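Local coordinates for protein histidinol dehydrogenase (Elizabethkingia anophelis NUHP1, PDB 6AN0) that probably catalyses the last two oxidations of histidine biosynthesis, turning L-histidinol into L-histidine with NAD and a zinc ion, at residues A[239-244]-A[268-273]; A[262-267]-A[300-305]. One frame throughout, in Å; residues are numbered along the deposited sequence. Where two conformers were deposited one is given.

Read from the N terminus, the four segments come in the order 239-244, 262-267, 268-273 and 300-305. Interaction 1 pairs the first with the third and closes the loop of the beta-alpha-beta unit made of strand 242-247, helix 253-264 and strand 271-276. Interaction 2 pairs the second with the fourth and closes a loop that runs through strand 271-276 and helix 279-293 to helix 299-307. The two loops therefore cross rather than nest. The contacts also touch directly: S241 OG lies 2.6 Å from Q263 OE1, a probable hydrogen bond. Together they tie two neighbouring strands to helices 253-264 and 299-307; the 262-267 segment carries the zinc ligand H266.

Interaction 1: residues A[239-244]-A[268-273]; sequences GPSEVL and ADSQVI
The peptide planes between the strands are set by three N-H...O bonds. Q271 N lies in the carbonyl plane of S241 and reaches S241 O at 3.3 Å. V243 N lies in the carbonyl plane of Q271, 3.2 Å from Q271 O. The third bond is the shortest: I273 N sits 2.9 Å from V243 O, nearly along the C=O axis (160°). On one face of the sheet are E242, Q271, L244 and I273; on the other are V243 and V272. The carboxylate of E242 takes a salt bridge from R26 and backbone N-H bonds from E330 and N376. The amide of Q271 bonds to Y327 OH and to the carbonyls of Q308 and Q25.

This is parallel pairing within a beta-alpha-beta unit. Strands 242-244 and 271-273 run 3° apart in the middle of a six-stranded parallel sheet. Crossover helix 253-264 covers the V243 and V272 face, and helix 317-327 covers the other.

V243 and V272 lie side by side and point the same way, CG1 to CG1 at 3.8 Å. L244 crosses I273 obliquely and brings CD1 to 3.9 Å from I273 CG2. Before the strands, P240 CB rests on D269 O at 3.2 Å. S241 OG sits between its backbone N and carbonyl carbon (chi1 52°). S241 OG lies 3.3 Å from S270 OG, at most a weak bond, since G267 O is also within reach of S270 OG; the stronger partner of S241 OG is Q263 OE1. S241 is predicted to bind substrate.

Interaction 2: residues A[262-267]-A[300-305]; sequences SQAEHG and SIASQA. With ZN (zinc ion), chain B.
The packing is apolar and made mostly of small groups. A264 CB meets A302 CB at 3.8 Å, with A305 CB a little farther off at 4.2 Å. The three alanine methyls are small, consistent with the close approach of 262-267 to helix 299-307. I301 adds its CG2 branch, which is anti to its backbone N. This methyl presses on the backbone of G267, 3.5 Å from G267 C, and also reaches the carbonyl oxygen of E265. A305 CB rests on G267 O at 3.5 Å.

Polar contact across the two segments is slight. A302 CA approaches A264 O at 3.6 Å in a fairly straight CA-H...O contact (155° at the hydrogen). Within 262-267, H266 N bonds to Q263 O; a type I turn spans A264 to G267.

Metal binding lies on the far side of the turn. The CB atoms of E265 and H266 point away from helix 299-307. H266 NE2 holds the zinc at 2.1 Å. H266 chi1, -98°, is off the staggered position; this rotation accompanies NE2 at the metal. Two waters also bind the metal, and water 1 lies at the edge of the imidazole, in its plane. D364 of the same chain and H423 of the second subunit complete the five ligands, so the site spans the dimer. E265 OE2 bonds to ND1 of that H423, a second-shell link that holds the ring and would be expected to make it a stronger zinc ligand.

The turn leads from helix 253-264 toward strand 271-276. Helix 299-307 packs beside this turn, with L293 of helix 279-293 against A302, and then leads to strand 310-313, the sheet neighbour of strand 271-276.

Interaction 1: residues A[239-244]-A[268-273]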
loop_
_atom_site.group_PDB
_atom_site.type_symbol
_atom_site.label_atom_id
_atom_site.label_comp_id
_atom_site.label_asym_id
_atom_site.label_seq_id
_atom_site.Cartn_x
_atom_site.Cartn_y
_atom_site.Cartn_z
ATOM N N GLY A 239 4.883 8.615 12.433
ATOM C CA GLY A 239 4.661 9.786 13.255
ATOM C C GLY A 239 4.382 9.381 14.697
ATOM O O GLY A 239 4.328 8.189 15.024
ATOM N N PRO A 240 4.194 10.358 15.588
ATOM C CA PRO A 240 3.914 10.027 16.994
ATOM C C PRO A 240 2.508 9.460 17.173
ATOM O O PRO A 240 1.593 9.745 16.400
ATOM C CB PRO A 240 4.058 11.372 17.720
ATOM C CG PRO A 240 4.674 12.331 16.706
ATOM C CD PRO A 240 4.275 11.810 15.359
ATOM N N SER A 241 2.345 8.664 18.224
ATOM C CA SER A 241 1.068 8.005 18.461
ATOM C C SER A 241 0.066 8.968 19.088
ATOM O O SER A 241 0.418 10.036 19.599
ATOM C CB SER A 241 1.255 6.777 19.344
ATOM O OG SER A 241 1.968 7.113 20.515
ATOM N N GLU A 242 -1.205 8.575 19.041
ATOM C CA GLU A 242 -2.281 9.491 19.402
ATOM C C GLU A 242 -3.549 8.701 19.716
ATOM O O GLU A 242 -3.730 7.570 19.251
ATOM C CB GLU A 242 -2.532 10.489 18.262
ATOM C CG GLU A 242 -2.909 9.741 17.002
ATOM C CD GLU A 242 -2.880 10.555 15.731
ATOM O OE1 GLU A 242 -3.737 10.264 14.867
ATOM O OE2 GLU A 242 -1.996 11.439 15.570
ATOM N N VAL A 243 -4.421 9.296 20.522
ATOM C CA VAL A 243 -5.751 8.740 20.753
ATOM C C VAL A 243 -6.764 9.878 20.750
ATOM O O VAL A 243 -6.480 10.999 21.180
ATOM C CB VAL A 243 -5.846 7.926 22.078
ATOM C CG1 VAL A 243 -5.684 8.833 23.308
ATOM C CG2 VAL A 243 -7.175 7.162 22.164
ATOM N N LEU A 244 -7.964 9.577 20.265
ATOM C CA LEU A 244 -9.111 10.452 20.429
ATOM C C LEU A 244 -10.199 9.644 21.117
ATOM O O LEU A 244 -10.483 8.514 20.707
ATOM C CB LEU A 244 -9.590 11.003 19.080
ATOM C CG LEU A 244 -10.707 12.056 19.068
ATOM C CD1 LEU A 244 -10.545 12.962 17.854
ATOM C CD2 LEU A 244 -12.108 11.405 19.066
ATOM N N ALA A 268 6.836 12.292 24.466
ATOM C CA ALA A 268 6.541 13.712 24.601
ATOM C C ALA A 268 5.822 14.274 23.383
ATOM O O ALA A 268 5.146 15.300 23.507
ATOM C CB ALA A 268 7.838 14.489 24.848
ATOM N N ASP A 269 5.947 13.630 22.218
ATOM C CA ASP A 269 5.313 14.086 20.985
ATOM C C ASP A 269 3.943 13.452 20.744
ATOM O O ASP A 269 3.286 13.786 19.751
ATOM C CB ASP A 269 6.230 13.809 19.785
ATOM C CG ASP A 269 7.474 14.681 19.785
ATOM O OD1 ASP A 269 7.410 15.799 20.339
ATOM O OD2 ASP A 269 8.509 14.256 19.227
ATOM N N SER A 270 3.504 12.544 21.610
ATOM C CA SER A 270 2.161 11.988 21.520
ATOM C C SER A 270 1.123 13.088 21.701
ATOM O O SER A 270 1.403 14.153 22.254
ATOM C CB SER A 270 1.940 10.916 22.584
ATOM O OG SER A 270 2.722 9.768 22.342
ATOM N N GLN A 271 -0.096 12.813 21.250
ATOM C CA GLN A 271 -1.191 13.757 21.409
ATOM C C GLN A 271 -2.452 13.000 21.784
ATOM O O GLN A 271 -2.728 11.926 21.233
ATOM C CB GLN A 271 -1.449 14.564 20.127
ATOM C CG GLN A 271 -2.537 15.628 20.299
ATOM C CD GLN A 271 -2.762 16.458 19.052
ATOM O OE1 GLN A 271 -3.030 15.921 17.984
ATOM N NE2 GLN A 271 -2.643 17.786 19.183
ATOM N N VAL A 272 -3.226 13.558 22.709
ATOM C CA VAL A 272 -4.528 12.982 23.023
ATOM C C VAL A 272 -5.601 14.050 22.849
ATOM O O VAL A 272 -5.379 15.243 23.088
ATOM C CB VAL A 272 -4.583 12.354 24.439
ATOM C CG1 VAL A 272 -3.359 11.465 24.689
ATOM C CG2 VAL A 272 -4.710 13.424 25.521
ATOM N N ILE A 273 -6.780 13.604 22.414
ATOM C CA ILE A 273 -7.933 14.464 22.195
ATOM C C ILE A 273 -9.103 13.845 22.936
ATOM O O ILE A 273 -9.405 12.665 22.730
ATOM C CB ILE A 273 -8.274 14.602 20.697
ATOM C CG1 ILE A 273 -7.055 15.085 19.903
ATOM C CG2 ILE A 273 -9.456 15.553 20.512
ATOM C CD1 ILE A 273 -6.706 16.518 20.159
#

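Interaction 2: residues A[262-267]-A[300-305]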
loop_
_atom_site.group_PDB
_atom_site.type_symbol
_atom_site.label_atom_id
_atom_site.label_comp_id
_atom_site.label_asym_id
_atom_site.label_seq_id
_atom_site.Cartn_x
_atom_site.Cartn_y
_atom_site.Cartn_z
ATOM N N SER A 262 -2.575 6.549 29.295
ATOM C CA SER A 262 -1.865 5.432 28.680
ATOM C C SER A 262 -1.250 5.847 27.347
ATOM O O SER A 262 -0.110 5.479 27.044
ATOM C CB SER A 262 -2.795 4.223 28.513
ATOM O OG SER A 262 -3.783 4.425 27.519
ATOM N N GLN A 263 -1.974 6.633 26.550
ATOM C CA GLN A 263 -1.403 7.127 25.303
ATOM C C GLN A 263 -0.332 8.191 25.558
ATOM O O GLN A 263 0.706 8.204 24.882
ATOM C CB GLN A 263 -2.511 7.692 24.412
ATOM C CG GLN A 263 -2.002 8.233 23.077
ATOM C CD GLN A 263 -1.324 7.155 22.267
ATOM O OE1 GLN A 263 -0.110 7.179 22.068
ATOM N NE2 GLN A 263 -2.101 6.193 21.807
ATOM N N ALA A 264 -0.557 9.085 26.533
ATOM C CA ALA A 264 0.368 10.201 26.760
ATOM C C ALA A 264 1.740 9.728 27.213
ATOM O O ALA A 264 2.752 10.350 26.870
ATOM C CB ALA A 264 -0.189 11.172 27.800
ATOM N N GLU A 265 1.806 8.635 27.981
ATOM C CA GLU A 265 3.090 8.181 28.497
ATOM C C GLU A 265 3.985 7.576 27.419
ATOM O O GLU A 265 5.147 7.263 27.716
ATOM C CB GLU A 265 2.876 7.166 29.624
ATOM C CG GLU A 265 2.658 5.749 29.110
ATOM C CD GLU A 265 2.553 4.716 30.223
ATOM O OE1 GLU A 265 2.937 5.019 31.370
ATOM O OE2 GLU A 265 2.082 3.588 29.941
ATOM N N HIS A 266 3.488 7.405 26.189
ATOM C CA HIS A 266 4.320 6.827 25.133
ATOM C C HIS A 266 5.502 7.721 24.782
ATOM O O HIS A 266 6.607 7.228 24.536
ATOM C CB HIS A 266 3.490 6.568 23.876
ATOM C CG HIS A 266 3.020 5.157 23.753
ATOM N ND1 HIS A 266 3.888 4.088 23.667
ATOM C CD2 HIS A 266 1.771 4.636 23.702
ATOM C CE1 HIS A 266 3.192 2.969 23.563
ATOM N NE2 HIS A 266 1.906 3.274 23.581
ATOM N N GLY A 267 5.282 9.030 24.725
ATOM C CA GLY A 267 6.298 9.946 24.262
ATOM C C GLY A 267 5.857 11.387 24.368
ATOM O O GLY A 267 4.656 11.681 24.370
ATOM N N SER A 300 6.663 12.845 33.676
ATOM C CA SER A 300 7.296 13.929 32.929
ATOM C C SER A 300 6.984 13.817 31.440
ATOM O O SER A 300 6.601 14.799 30.789
ATOM C CB SER A 300 8.809 13.916 33.176
ATOM O OG SER A 300 9.479 14.872 32.365
ATOM N N ILE A 301 7.113 12.615 30.885
ATOM C CA ILE A 301 6.802 12.429 29.475
ATOM C C ILE A 301 5.320 12.687 29.206
ATOM O O ILE A 301 4.965 13.369 28.235
ATOM C CB ILE A 301 7.237 11.021 29.035
ATOM C CG1 ILE A 301 8.763 10.895 29.077
ATOM C CG2 ILE A 301 6.665 10.690 27.672
ATOM C CD1 ILE A 301 9.245 9.470 29.030
ATOM N N ALA A 302 4.430 12.153 30.050
ATOM C CA ALA A 302 2.998 12.343 29.803
ATOM C C ALA A 302 2.610 13.811 29.917
ATOM O O ALA A 302 1.768 14.297 29.153
ATOM C CB ALA A 302 2.161 11.503 30.772
ATOM N N SER A 303 3.211 14.527 30.873
ATOM C CA SER A 303 2.919 15.949 31.047
ATOM C C SER A 303 3.301 16.750 29.805
ATOM O O SER A 303 2.572 17.665 29.397
ATOM C CB SER A 303 3.652 16.492 32.275
ATOM O OG SER A 303 3.230 15.842 33.461
ATOM N N GLN A 304 4.451 16.434 29.195
ATOM C CA GLN A 304 4.834 17.115 27.961
ATOM C C GLN A 304 3.828 16.851 26.840
ATOM O O GLN A 304 3.494 17.758 26.070
ATOM C CB GLN A 304 6.234 16.687 27.529
ATOM C CG GLN A 304 7.324 17.033 28.539
ATOM C CD GLN A 304 8.659 16.429 28.164
ATOM O OE1 GLN A 304 9.251 16.786 27.142
ATOM N NE2 GLN A 304 9.138 15.498 28.985
ATOM N N ALA A 305 3.346 15.614 26.721
ATOM C CA ALA A 305 2.339 15.331 25.701
ATOM C C ALA A 305 1.023 16.041 26.003
ATOM O O ALA A 305 0.331 16.491 25.082
ATOM C CB ALA A 305 2.114 13.825 25.571
HETATM ZN ZN ZN B . 0.309 1.939 23.647
HETATM O O HOH W 1 -0.988 3.510 23.730
HETATM O O HOH W 2 -0.139 2.157 21.476
#